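Local atomic coordinates of tRNA (adenine(9)-N1)-methyltransferase (Sulfolobus acidocaldarius, PDB entry 5A7Z), a protein that catalyses the S-adenosyl-L-methionine-dependent methylation of adenosine 9 in tRNA at N1, giving N(1)-methyladenosine. Residues Ile112-Phe117 against Leu130-Cys135; Leu250-Lys253 against Ser258-Glu261; Leu167-Glu172 against Arg220-Pro225; Phe197-Ile202 against Asn243-Ile248; Lys54-Asn59 against Ile102-Tyr107. All coordinates share one frame; numbering follows the deposited sequence.

Along the chain contact 5 closes first, then contact 1; contacts 3 and 4 interleave, and contact 2 comes last. Contacts 1 and 4 share the large sheet of the methyltransferase fold: their centres lie about 9 Å apart, their strands 109-113 and 196-202 are neighbours in it, and D113 N probably bonds to I199 O (2.8 Å). The centres of contacts 2 and 4 are about 14 Å apart. Both use helix 242-255, and K253 packs on F197. Contact 3 joins surface loops, about 20 Å from contact 1 centre to centre. Contact 5 lies about 23 Å from contact 1, again between centres, and joins the N-terminal part, which has its own sheet, to the methyltransferase fold.

Contact 1. Residues Ile112-Phe117 against Leu130-Cys135; sequences IDLGLF and LQVDLC
V132 meets I112 and L114 with one and the same methyl. Its CG2, which stands beside the backbone N while CG1 lies anti to it (chi1 160°), comes 3.9 Å from I112 CG2 and 4.2 Å from L114 CD1. The side chains of I112 and V132 run antiparallel alongside each other, whereas L114 crosses V132 at a slant, so the valine methyl rests against I112 of the strand and L114 just beyond it. I112 divides its two branches between two helix residues. CG2, anti to the backbone N, takes V132; CG1 carries CD1 the other way, to within 4.4 Å of C135 SG, one helical turn further on. All four residues are buried and the contact between them is apolar.

D113, between I112 and L114, takes no part in the packing. Its OD1 accepts from G115 N at 3.0 Å, the donor approaching nearly in line with the C-O bond, and this closes an Asx turn. A type I turn from L114 to F117 follows. D113 also reaches over to helix 211-220, where OD1 takes the backbone N of A212 and OD2 that of T213. I242 of helix 242-255 lies against both I112 and C135, and L158 against V132. Strand 109-113, helix 122-142 and strand 148-151, the last parallel to the first, make a beta-alpha-beta crossover, and I112, L114, V132 and C135 are the packing of its helix onto its first strand, within the SPOUT methyltransferase fold.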
# COMPACT_ATOMS: atom_id res chain seq x y z
N ILE A 112 4.01 2.90 9.99
CA ILE A 112 4.18 2.01 11.13
C ILE A 112 4.96 2.74 12.21
O ILE A 112 6.13 3.11 12.01
CB ILE A 112 4.93 0.71 10.76
CG1 ILE A 112 4.32 0.07 9.49
CG2 ILE A 112 4.90 -0.28 11.92
CD1 ILE A 112 2.84 -0.11 9.58
N ASP A 113 4.30 2.94 13.35
CA ASP A 113 4.89 3.73 14.45
C ASP A 113 5.57 2.81 15.45
O ASP A 113 4.94 2.19 16.29
CB ASP A 113 3.82 4.56 15.12
CG ASP A 113 4.39 5.59 16.12
OD1 ASP A 113 5.56 5.45 16.60
OD2 ASP A 113 3.62 6.54 16.44
N LEU A 114 6.89 2.74 15.35
CA LEU A 114 7.67 1.90 16.24
C LEU A 114 8.39 2.71 17.32
O LEU A 114 9.32 2.22 17.93
CB LEU A 114 8.68 1.10 15.43
CG LEU A 114 8.13 -0.01 14.52
CD1 LEU A 114 9.27 -0.89 14.03
CD2 LEU A 114 7.06 -0.86 15.21
N GLY A 115 7.96 3.94 17.57
CA GLY A 115 8.40 4.69 18.75
C GLY A 115 8.39 3.85 20.03
O GLY A 115 9.30 3.93 20.80
N LEU A 116 7.38 3.01 20.22
CA LEU A 116 7.25 2.20 21.43
C LEU A 116 8.22 0.99 21.57
O LEU A 116 8.15 0.29 22.56
CB LEU A 116 5.79 1.68 21.56
CG LEU A 116 5.42 0.32 20.89
CD1 LEU A 116 4.05 -0.15 21.37
CD2 LEU A 116 5.45 0.37 19.37
N PHE A 117 9.08 0.74 20.57
CA PHE A 117 9.69 -0.58 20.41
C PHE A 117 10.37 -1.06 21.70
O PHE A 117 10.16 -2.18 22.13
CB PHE A 117 10.69 -0.60 19.25
CG PHE A 117 11.19 -1.99 18.91
CD1 PHE A 117 10.36 -2.91 18.23
CD2 PHE A 117 12.47 -2.41 19.28
CE1 PHE A 117 10.80 -4.19 17.94
CE2 PHE A 117 12.92 -3.69 18.99
CZ PHE A 117 12.08 -4.58 18.31
N LEU A 130 8.61 -9.14 12.53
CA LEU A 130 8.18 -10.05 11.48
C LEU A 130 7.02 -9.41 10.72
O LEU A 130 7.01 -9.41 9.50
CB LEU A 130 7.74 -11.39 12.08
CG LEU A 130 7.14 -12.39 11.12
CD1 LEU A 130 8.16 -12.78 10.03
CD2 LEU A 130 6.67 -13.62 11.89
N GLN A 131 6.05 -8.87 11.47
CA GLN A 131 4.94 -8.15 10.89
C GLN A 131 5.39 -6.97 10.05
O GLN A 131 4.88 -6.75 8.95
CB GLN A 131 3.98 -7.71 11.98
CG GLN A 131 3.20 -8.90 12.56
CD GLN A 131 2.40 -8.53 13.78
OE1 GLN A 131 2.08 -7.36 14.00
NE2 GLN A 131 2.05 -9.53 14.57
N VAL A 132 6.35 -6.23 10.52
CA VAL A 132 6.81 -5.12 9.74
C VAL A 132 7.35 -5.58 8.42
O VAL A 132 6.99 -5.05 7.39
CB VAL A 132 7.84 -4.31 10.47
CG1 VAL A 132 8.65 -3.47 9.48
CG2 VAL A 132 7.14 -3.40 11.45
N ASP A 133 8.20 -6.59 8.44
CA ASP A 133 8.77 -7.14 7.22
C ASP A 133 7.70 -7.61 6.23
O ASP A 133 7.79 -7.33 5.04
CB ASP A 133 9.70 -8.29 7.55
CG ASP A 133 11.03 -7.83 8.15
OD1 ASP A 133 11.14 -6.68 8.67
OD2 ASP A 133 11.94 -8.67 8.17
N LEU A 134 6.69 -8.32 6.74
CA LEU A 134 5.53 -8.71 5.97
C LEU A 134 4.79 -7.55 5.32
O LEU A 134 4.16 -7.74 4.29
CB LEU A 134 4.55 -9.49 6.87
CG LEU A 134 5.04 -10.89 7.28
CD1 LEU A 134 4.05 -11.58 8.21
CD2 LEU A 134 5.26 -11.74 6.04
N CYS A 135 4.81 -6.38 5.96
CA CYS A 135 4.20 -5.17 5.42
C CYS A 135 4.86 -4.77 4.12
O CYS A 135 4.20 -4.21 3.28
CB CYS A 135 4.28 -3.98 6.40
SG CYS A 135 3.16 -4.13 7.82

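Contact 2. Residues Leu250-Lys253 against Ser258-Glu261; sequences LRVK and SLEE
K253 NZ is gripped by two main-chain oxygens, L191 O and H194 O, and one residue earlier on the same helix V252 lies against L259. The setting is a helix-loop-helix corner: helix 242-255 ends, a short connection turns the chain, and helix 259-265 sets off with S258 at its N-cap position. The nearest CA atoms of the two segments are those of V252 and S258, 5.9 Å apart.

V252 does the touching, and with one methyl. With CG1 anti to the backbone N (chi1 169°), CG2 falls beside that N and projects at the start of the next helix. What it meets there is mostly main chain: S258 C lies 4.0 Å from it and L259 N 3.8 Å. Although the side chain of L259 starts off away from helix 242-255, its CB and CD1 still come near V252 CG2. V252 and L259 are both buried, and the join between them is apolar.

Two polar bonds fasten the corner from outside. L259 N, in the first turn of the second helix, donates to D188 OD1, and V252 O accepts from R192 NH2, so helix 188-192 holds both sides of the joint. R251, one residue before V252, forms a salt bridge within its own helix, NE to E247 OE2, while a weak hydrogen bond from its NH1 to Q257 OE1 ties the helix to the connection. Across the corner itself, V252 CG2 stands 3.7 Å from L259 CA and 4.3 Å from L259 CD1.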
# COMPACT_ATOMS: atom_id res chain seq x y z
N LEU A 250 -5.73 -1.20 2.62
CA LEU A 250 -5.42 -1.14 1.20
C LEU A 250 -6.49 -1.87 0.35
O LEU A 250 -6.76 -1.45 -0.75
CB LEU A 250 -4.03 -1.71 0.95
CG LEU A 250 -2.86 -0.94 1.59
CD1 LEU A 250 -1.58 -1.76 1.50
CD2 LEU A 250 -2.66 0.42 0.93
N ARG A 251 -7.15 -2.91 0.89
CA ARG A 251 -8.23 -3.57 0.15
C ARG A 251 -9.27 -2.54 -0.16
O ARG A 251 -9.84 -2.54 -1.22
CB ARG A 251 -8.98 -4.64 0.98
CG ARG A 251 -8.21 -5.83 1.49
CD ARG A 251 -7.49 -6.55 0.43
NE ARG A 251 -7.27 -7.97 0.75
CZ ARG A 251 -7.81 -8.98 0.08
NH1 ARG A 251 -8.71 -8.74 -0.87
NH2 ARG A 251 -7.50 -10.21 0.37
N VAL A 252 -9.61 -1.77 0.87
CA VAL A 252 -10.73 -0.87 0.82
C VAL A 252 -10.39 0.32 -0.08
O VAL A 252 -11.18 0.69 -0.94
CB VAL A 252 -11.12 -0.41 2.23
CG1 VAL A 252 -12.11 0.72 2.16
CG2 VAL A 252 -11.68 -1.57 3.04
N LYS A 253 -9.18 0.83 0.04
CA LYS A 253 -8.84 2.06 -0.66
C LYS A 253 -8.42 1.86 -2.10
O LYS A 253 -8.61 2.75 -2.92
CB LYS A 253 -7.73 2.77 0.05
CG LYS A 253 -8.12 3.26 1.44
CD LYS A 253 -7.02 4.11 2.02
CE LYS A 253 -6.80 5.39 1.21
NZ LYS A 253 -7.95 6.29 1.38
N SER A 258 -15.32 -3.60 0.11
CA SER A 258 -16.03 -3.43 1.36
C SER A 258 -15.09 -3.70 2.57
O SER A 258 -14.29 -4.66 2.57
CB SER A 258 -17.21 -4.41 1.35
OG SER A 258 -17.94 -4.34 2.50
N LEU A 259 -15.19 -2.86 3.59
CA LEU A 259 -14.49 -3.10 4.85
C LEU A 259 -14.84 -4.47 5.39
O LEU A 259 -13.95 -5.27 5.69
CB LEU A 259 -14.89 -2.03 5.87
CG LEU A 259 -14.20 -2.13 7.24
CD1 LEU A 259 -12.73 -2.50 7.09
CD2 LEU A 259 -14.33 -0.83 8.01
N GLU A 260 -16.13 -4.78 5.43
CA GLU A 260 -16.59 -6.10 5.84
C GLU A 260 -15.91 -7.23 5.06
O GLU A 260 -15.48 -8.22 5.66
CB GLU A 260 -18.11 -6.20 5.68
CG GLU A 260 -18.70 -7.52 6.15
CD GLU A 260 -20.21 -7.57 6.02
OE1 GLU A 260 -20.80 -6.58 5.53
OE2 GLU A 260 -20.81 -8.59 6.41
N GLU A 261 -15.81 -7.10 3.74
CA GLU A 261 -15.24 -8.16 2.92
C GLU A 261 -13.74 -8.16 2.97
O GLU A 261 -13.11 -9.19 2.78
CB GLU A 261 -15.68 -8.01 1.46
CG GLU A 261 -17.19 -8.12 1.25
CD GLU A 261 -17.68 -9.57 1.08
OE1 GLU A 261 -17.57 -10.39 2.04
OE2 GLU A 261 -18.21 -9.87 -0.03

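Contact 3. Residues Leu167-Glu172 against Arg220-Pro225; sequences LSLSDE and RGYSFP
L169 carries CG anti to its own nitrogen (chi1 -159°), which extends the side chain from its loop toward the aromatic pair Y222 and F224. F224 replies from the opposite direction, its CG tucked beside the backbone N (chi1 -59°) so that the CZ end of the ring points to the leucine. L169 CD2 sits 3.6 Å from F224 CZ and 4.3 Å from Y222 CE2. One methyl thus touches two rings, obliquely in each case. The Y222 ring has a further neighbour on one face: R220 CB lies 3.7 Å above its plane, displaced toward the rim. L169, Y222 and F224 all touch a crystal neighbour as well.

The backbones stay well apart, with L169 and R220 the nearest CA pair at 11.1 Å. Helix 211-220 ends at R220, G221 leaves helical geometry with positive phi, and the chain runs on to strand 226-228. On the other side, S170 OG accepts from E172 N at 3.1 Å in an ST turn that shapes the loop beyond L169. L216 of helix 211-220 and P175 of strand 175-178 also pack on L169, tying the patch to the body of the fold.

The join between these two surface loops is apolar packing, without a hydrogen bond or salt bridge between the two segments. Being non-directional, such a contact does not by itself fix a particular orientation of either ring.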
# COMPACT_ATOMS: atom_id res chain seq x y z
N LEU A 167 8.33 11.61 13.21
CA LEU A 167 7.29 11.83 12.21
C LEU A 167 7.35 13.23 11.60
O LEU A 167 7.33 14.23 12.30
CB LEU A 167 5.91 11.60 12.83
CG LEU A 167 4.76 11.43 11.85
CD1 LEU A 167 5.07 10.36 10.82
CD2 LEU A 167 3.48 11.09 12.61
N SER A 168 7.44 13.28 10.29
CA SER A 168 7.39 14.52 9.54
C SER A 168 5.99 14.63 8.93
O SER A 168 5.53 13.72 8.25
CB SER A 168 8.44 14.45 8.43
OG SER A 168 8.74 15.72 7.91
N LEU A 169 5.31 15.74 9.17
CA LEU A 169 3.89 15.82 8.86
C LEU A 169 3.66 17.00 7.96
O LEU A 169 3.97 18.12 8.34
CB LEU A 169 3.07 15.98 10.13
CG LEU A 169 1.59 15.58 10.02
CD1 LEU A 169 1.42 14.10 10.18
CD2 LEU A 169 0.77 16.30 11.07
N SER A 170 3.10 16.76 6.77
CA SER A 170 2.86 17.83 5.82
C SER A 170 1.47 18.49 5.98
O SER A 170 0.53 17.91 6.57
CB SER A 170 3.06 17.32 4.40
OG SER A 170 1.84 16.93 3.83
N ASP A 171 1.38 19.70 5.44
CA ASP A 171 0.12 20.45 5.27
C ASP A 171 -1.06 19.61 4.82
O ASP A 171 -2.20 20.00 5.04
CB ASP A 171 0.31 21.53 4.18
CG ASP A 171 0.58 22.90 4.75
OD1 ASP A 171 0.07 23.20 5.84
OD2 ASP A 171 1.29 23.70 4.10
N GLU A 172 -0.78 18.60 4.01
CA GLU A 172 -1.82 17.88 3.28
C GLU A 172 -2.13 16.53 3.87
O GLU A 172 -3.08 15.92 3.47
CB GLU A 172 -1.43 17.71 1.83
CG GLU A 172 -2.27 18.57 0.90
CD GLU A 172 -1.95 18.34 -0.55
OE1 GLU A 172 -0.78 18.02 -0.86
OE2 GLU A 172 -2.87 18.50 -1.39
N ARG A 220 2.79 19.88 19.40
CA ARG A 220 2.24 20.92 18.53
C ARG A 220 0.75 21.15 18.75
O ARG A 220 0.13 21.92 18.03
CB ARG A 220 2.51 20.55 17.08
CG ARG A 220 3.98 20.33 16.82
CD ARG A 220 4.29 20.21 15.34
NE ARG A 220 5.62 19.64 15.17
CZ ARG A 220 6.07 19.04 14.06
NH1 ARG A 220 5.31 18.92 12.98
NH2 ARG A 220 7.30 18.54 14.05
N GLY A 221 0.18 20.45 19.72
CA GLY A 221 -1.21 20.58 20.06
C GLY A 221 -2.17 19.98 19.07
O GLY A 221 -3.30 20.48 18.94
N TYR A 222 -1.77 18.90 18.36
CA TYR A 222 -2.69 18.23 17.42
C TYR A 222 -3.42 17.09 18.09
O TYR A 222 -3.01 16.60 19.13
CB TYR A 222 -1.98 17.70 16.19
CG TYR A 222 -1.21 18.74 15.44
CD1 TYR A 222 -1.63 20.04 15.42
CD2 TYR A 222 -0.05 18.41 14.77
CE1 TYR A 222 -0.93 21.01 14.73
CE2 TYR A 222 0.67 19.38 14.07
CZ TYR A 222 0.23 20.68 14.08
OH TYR A 222 0.91 21.68 13.41
N SER A 223 -4.51 16.69 17.48
CA SER A 223 -5.26 15.53 17.89
C SER A 223 -5.79 14.85 16.65
O SER A 223 -6.54 15.43 15.87
CB SER A 223 -6.42 15.93 18.78
OG SER A 223 -6.81 14.82 19.57
N PHE A 224 -5.37 13.61 16.43
CA PHE A 224 -5.81 12.86 15.29
C PHE A 224 -6.85 11.84 15.72
O PHE A 224 -6.77 11.32 16.80
CB PHE A 224 -4.61 12.19 14.64
CG PHE A 224 -3.55 13.16 14.22
CD1 PHE A 224 -3.85 14.18 13.33
CD2 PHE A 224 -2.25 13.08 14.73
CE1 PHE A 224 -2.89 15.09 12.93
CE2 PHE A 224 -1.28 13.99 14.32
CZ PHE A 224 -1.60 14.99 13.41
N PRO A 225 -7.81 11.55 14.84
CA PRO A 225 -8.88 10.63 15.21
C PRO A 225 -8.34 9.24 15.41
O PRO A 225 -7.38 8.86 14.77
CB PRO A 225 -9.83 10.67 14.01
CG PRO A 225 -9.27 11.65 13.03
CD PRO A 225 -8.14 12.37 13.67

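Contact 4. Residues Phe197-Ile202 against Asn243-Ile248; sequences FVIGGI and NKILEI
I199 lays one methyl against helix 242-255, and I245 and L246 receive it. The apolar touches come first. I199 CD1 lies 4.1 Å from I245 CG2, the two side chains meeting at an oblique angle. CG1 of I199 is placed beside the backbone N (chi1 -36°) and CD1 extends from it (chi2 163°), which carries the methyl across from the strand to the helix. I245 offers CG2, the branch anti to its backbone N, while its longer CG1 arm leads off in another direction. The same I199 methyl approaches L246 at the main chain, 4.3 Å from L246 N, and at CB, 4.5 Å away. I199, I245 and L246 are all buried, and the nearest CA atoms are those of I199 and L246, 8.2 Å apart.

Backbone hydrogen bonds give each side its shape. In the helix, E247 N donates to N243 O at 3.1 Å and I248 N to K244 O at 3.0 Å. The strand is flanked by two parallel neighbours: F197 and I199 bond to V111 of strand 109-113, and V198 bonds to V176 and L178 of strand 175-178. Further packing closes the sides, with M110 and C135 against L246 and L178 against I199.

Helix 242-255 thus lies on the same face of the large sheet as helix 122-142. A largely parallel sheet covered by helices, with a helix near the C-terminus packed over its central strands, fits the SPOUT methyltransferases, a family whose C-terminal part is characteristically knotted and forms the cofactor pocket.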
# COMPACT_ATOMS: atom_id res chain seq x y z
N PHE A 197 -2.37 6.71 7.37
CA PHE A 197 -2.83 5.71 8.36
C PHE A 197 -1.71 5.27 9.26
O PHE A 197 -0.69 4.81 8.80
CB PHE A 197 -3.45 4.50 7.64
CG PHE A 197 -4.56 4.89 6.75
CD1 PHE A 197 -4.31 5.47 5.54
CD2 PHE A 197 -5.86 4.87 7.22
CE1 PHE A 197 -5.33 5.94 4.75
CE2 PHE A 197 -6.90 5.31 6.42
CZ PHE A 197 -6.63 5.85 5.19
N VAL A 198 -1.90 5.48 10.57
CA VAL A 198 -0.89 5.23 11.57
C VAL A 198 -1.27 3.99 12.38
O VAL A 198 -2.34 3.94 13.00
CB VAL A 198 -0.70 6.44 12.51
CG1 VAL A 198 0.38 6.15 13.54
CG2 VAL A 198 -0.34 7.70 11.72
N ILE A 199 -0.36 3.01 12.35
CA ILE A 199 -0.45 1.76 13.10
C ILE A 199 0.78 1.61 14.00
O ILE A 199 1.91 1.50 13.52
CB ILE A 199 -0.56 0.53 12.15
CG1 ILE A 199 -1.39 0.89 10.92
CG2 ILE A 199 -1.22 -0.65 12.89
CD1 ILE A 199 -1.24 -0.06 9.73
N GLY A 200 0.56 1.64 15.31
CA GLY A 200 1.63 1.42 16.27
C GLY A 200 1.65 -0.02 16.72
O GLY A 200 1.08 -0.88 16.06
N GLY A 201 2.31 -0.27 17.84
CA GLY A 201 2.41 -1.62 18.41
C GLY A 201 1.40 -1.88 19.52
O GLY A 201 0.82 -0.95 20.08
N ILE A 202 1.21 -3.15 19.83
CA ILE A 202 0.34 -3.57 20.92
C ILE A 202 1.10 -3.60 22.21
O ILE A 202 2.06 -4.33 22.36
CB ILE A 202 -0.21 -4.96 20.70
CG1 ILE A 202 0.94 -5.95 20.51
CG2 ILE A 202 -1.13 -4.99 19.51
CD1 ILE A 202 0.60 -7.39 20.85
N ASN A 243 0.70 -6.10 9.52
CA ASN A 243 0.56 -6.46 8.11
C ASN A 243 -0.89 -6.82 7.64
O ASN A 243 -1.26 -6.54 6.51
CB ASN A 243 1.50 -7.60 7.78
CG ASN A 243 1.24 -8.84 8.62
OD1 ASN A 243 1.25 -8.78 9.84
ND2 ASN A 243 1.04 -9.96 7.98
N LYS A 244 -1.69 -7.42 8.50
CA LYS A 244 -3.06 -7.75 8.16
C LYS A 244 -3.98 -6.52 8.20
O LYS A 244 -4.80 -6.32 7.31
CB LYS A 244 -3.59 -8.84 9.09
CG LYS A 244 -2.81 -10.14 9.02
CD LYS A 244 -3.44 -11.15 8.08
CE LYS A 244 -3.29 -12.56 8.60
NZ LYS A 244 -4.50 -12.98 9.36
N ILE A 245 -3.82 -5.69 9.22
CA ILE A 245 -4.49 -4.40 9.28
C ILE A 245 -4.15 -3.54 8.05
O ILE A 245 -5.04 -2.92 7.45
CB ILE A 245 -4.07 -3.60 10.56
CG1 ILE A 245 -4.52 -4.31 11.84
CG2 ILE A 245 -4.66 -2.20 10.54
CD1 ILE A 245 -6.02 -4.52 11.92
N LEU A 246 -2.86 -3.46 7.72
CA LEU A 246 -2.44 -2.73 6.53
C LEU A 246 -3.19 -3.23 5.28
O LEU A 246 -3.77 -2.46 4.53
CB LEU A 246 -0.96 -2.93 6.32
CG LEU A 246 -0.38 -2.24 5.08
CD1 LEU A 246 -0.67 -0.77 5.16
CD2 LEU A 246 1.13 -2.47 5.01
N GLU A 247 -3.19 -4.53 5.08
CA GLU A 247 -3.85 -5.09 3.90
C GLU A 247 -5.36 -4.78 3.86
O GLU A 247 -5.91 -4.52 2.79
CB GLU A 247 -3.62 -6.59 3.80
CG GLU A 247 -4.26 -7.16 2.56
CD GLU A 247 -3.90 -8.60 2.29
OE1 GLU A 247 -2.89 -9.07 2.85
OE2 GLU A 247 -4.63 -9.27 1.51
N ILE A 248 -6.01 -4.76 5.01
CA ILE A 248 -7.41 -4.38 5.06
C ILE A 248 -7.62 -2.96 4.56
O ILE A 248 -8.60 -2.69 3.85
CB ILE A 248 -7.99 -4.49 6.48
CG1 ILE A 248 -8.18 -5.97 6.86
CG2 ILE A 248 -9.32 -3.75 6.56
CD1 ILE A 248 -8.36 -6.22 8.34

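Contact 5. Residues Lys54-Asn59 against Ile102-Tyr107; sequences KMLLKN and IHLPEY
M55 and L56 near the end of helix 48-57 face the non-regular chain at I102 and L104, with the CA atoms of L56 and I102 9.5 Å apart. Residues 102-107 lead into strand 109-113, so the contact joins the N-terminal part, with its own mixed sheet, to the chain entering the methyltransferase sheet. Both residues on the helix are apolar: M55 is present as selenomethionine, and its terminal CE stands 4.4 Å from I102 CG2, with the side chain fully extended as far as the selenium (chi1 -174°, chi2 174°).

F27 of helix 22-33 backs both M55 and I102, and W144 touches L104. M55 O accepts from K99 NZ, while the last turn of the helix is closed by K58 N on K54 O at 2.9 Å. M55 is buried; L56, I102 and L104 are partly exposed.

The tighter pair is L56 with L104, whose side chains lie side by side, pointing opposite ways. One methyl of L104 takes both prongs of the other leucine: L104 CD2 is 3.7 Å from L56 CD2 and 3.9 Å from L56 CD1.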
# COMPACT_ATOMS: atom_id res chain seq x y z
N LYS A 54 7.31 -4.34 -11.06
CA LYS A 54 8.44 -5.02 -11.67
C LYS A 54 9.36 -4.02 -12.38
O LYS A 54 10.58 -4.20 -12.45
CB LYS A 54 7.97 -6.10 -12.63
CG LYS A 54 7.43 -7.35 -11.91
CD LYS A 54 7.88 -8.64 -12.60
CE LYS A 54 7.47 -9.89 -11.82
NZ LYS A 54 7.81 -11.13 -12.59
N MSE A 55 8.78 -2.95 -12.88
CA MSE A 55 9.55 -1.98 -13.61
C MSE A 55 10.35 -1.16 -12.64
O MSE A 55 11.46 -0.78 -12.93
CB MSE A 55 8.62 -1.10 -14.43
CG MSE A 55 9.45 -0.18 -15.31
SE MSE A 55 8.27 0.83 -16.51
CE MSE A 55 7.35 1.78 -15.04
N LEU A 56 9.77 -0.87 -11.48
CA LEU A 56 10.42 -0.03 -10.48
C LEU A 56 11.48 -0.78 -9.69
O LEU A 56 12.48 -0.19 -9.32
CB LEU A 56 9.40 0.53 -9.49
CG LEU A 56 8.48 1.62 -10.02
CD1 LEU A 56 7.25 1.75 -9.11
CD2 LEU A 56 9.21 2.96 -10.17
N LEU A 57 11.25 -2.06 -9.43
CA LEU A 57 12.12 -2.81 -8.52
C LEU A 57 13.00 -3.87 -9.20
O LEU A 57 14.09 -4.11 -8.72
CB LEU A 57 11.27 -3.48 -7.40
CG LEU A 57 10.54 -2.52 -6.44
CD1 LEU A 57 9.67 -3.29 -5.46
CD2 LEU A 57 11.52 -1.62 -5.70
N LYS A 58 12.53 -4.50 -10.28
CA LYS A 58 13.13 -5.78 -10.76
C LYS A 58 13.81 -5.75 -12.12
O LYS A 58 14.03 -6.81 -12.72
CB LYS A 58 12.05 -6.87 -10.84
CG LYS A 58 11.27 -7.12 -9.58
CD LYS A 58 12.11 -7.79 -8.53
CE LYS A 58 11.43 -7.70 -7.18
NZ LYS A 58 10.07 -8.28 -7.28
N ASN A 59 14.08 -4.56 -12.65
CA ASN A 59 14.71 -4.44 -13.98
C ASN A 59 13.87 -4.97 -15.18
O ASN A 59 14.40 -5.58 -16.13
CB ASN A 59 16.10 -5.07 -13.98
CG ASN A 59 16.86 -4.82 -15.29
OD1 ASN A 59 16.79 -3.72 -15.88
ND2 ASN A 59 17.55 -5.84 -15.77
N ILE A 102 7.42 7.45 -14.13
CA ILE A 102 6.07 7.73 -13.70
C ILE A 102 6.05 8.55 -12.42
O ILE A 102 6.99 8.51 -11.63
CB ILE A 102 5.25 6.43 -13.54
CG1 ILE A 102 5.78 5.57 -12.41
CG2 ILE A 102 5.26 5.65 -14.82
CD1 ILE A 102 4.90 4.38 -12.11
N HIS A 103 5.00 9.32 -12.22
CA HIS A 103 4.96 10.16 -11.06
C HIS A 103 4.46 9.34 -9.88
O HIS A 103 3.27 9.13 -9.72
CB HIS A 103 4.08 11.39 -11.27
CG HIS A 103 4.31 12.46 -10.24
ND1 HIS A 103 4.83 13.70 -10.55
CD2 HIS A 103 4.16 12.44 -8.89
CE1 HIS A 103 4.96 14.41 -9.45
NE2 HIS A 103 4.57 13.67 -8.43
N LEU A 104 5.39 8.90 -9.06
CA LEU A 104 5.05 8.01 -7.97
C LEU A 104 4.15 8.73 -6.96
O LEU A 104 4.43 9.85 -6.55
CB LEU A 104 6.32 7.49 -7.30
CG LEU A 104 7.38 6.93 -8.26
CD1 LEU A 104 8.69 6.72 -7.55
CD2 LEU A 104 6.91 5.63 -8.89
N PRO A 105 3.02 8.11 -6.61
CA PRO A 105 2.03 8.71 -5.73
C PRO A 105 2.53 9.04 -4.30
O PRO A 105 3.17 8.23 -3.67
CB PRO A 105 0.93 7.63 -5.67
CG PRO A 105 1.65 6.35 -5.92
CD PRO A 105 2.70 6.71 -6.92
N GLU A 106 2.18 10.21 -3.78
CA GLU A 106 2.53 10.53 -2.41
C GLU A 106 1.61 9.76 -1.47
O GLU A 106 2.02 9.20 -0.47
CB GLU A 106 2.39 12.03 -2.19
CG GLU A 106 2.78 12.48 -0.79
CD GLU A 106 3.17 13.96 -0.71
OE1 GLU A 106 3.34 14.59 -1.78
OE2 GLU A 106 3.31 14.49 0.43
N TYR A 107 0.36 9.68 -1.86
CA TYR A 107 -0.67 9.15 -1.02
C TYR A 107 -1.24 7.91 -1.66
O TYR A 107 -1.18 7.76 -2.89
CB TYR A 107 -1.78 10.22 -0.80
CG TYR A 107 -1.28 11.43 -0.02
CD1 TYR A 107 -0.90 11.30 1.31
CD2 TYR A 107 -1.13 12.67 -0.61
CE1 TYR A 107 -0.41 12.36 2.02
CE2 TYR A 107 -0.64 13.75 0.09
CZ TYR A 107 -0.28 13.59 1.42
OH TYR A 107 0.20 14.66 2.15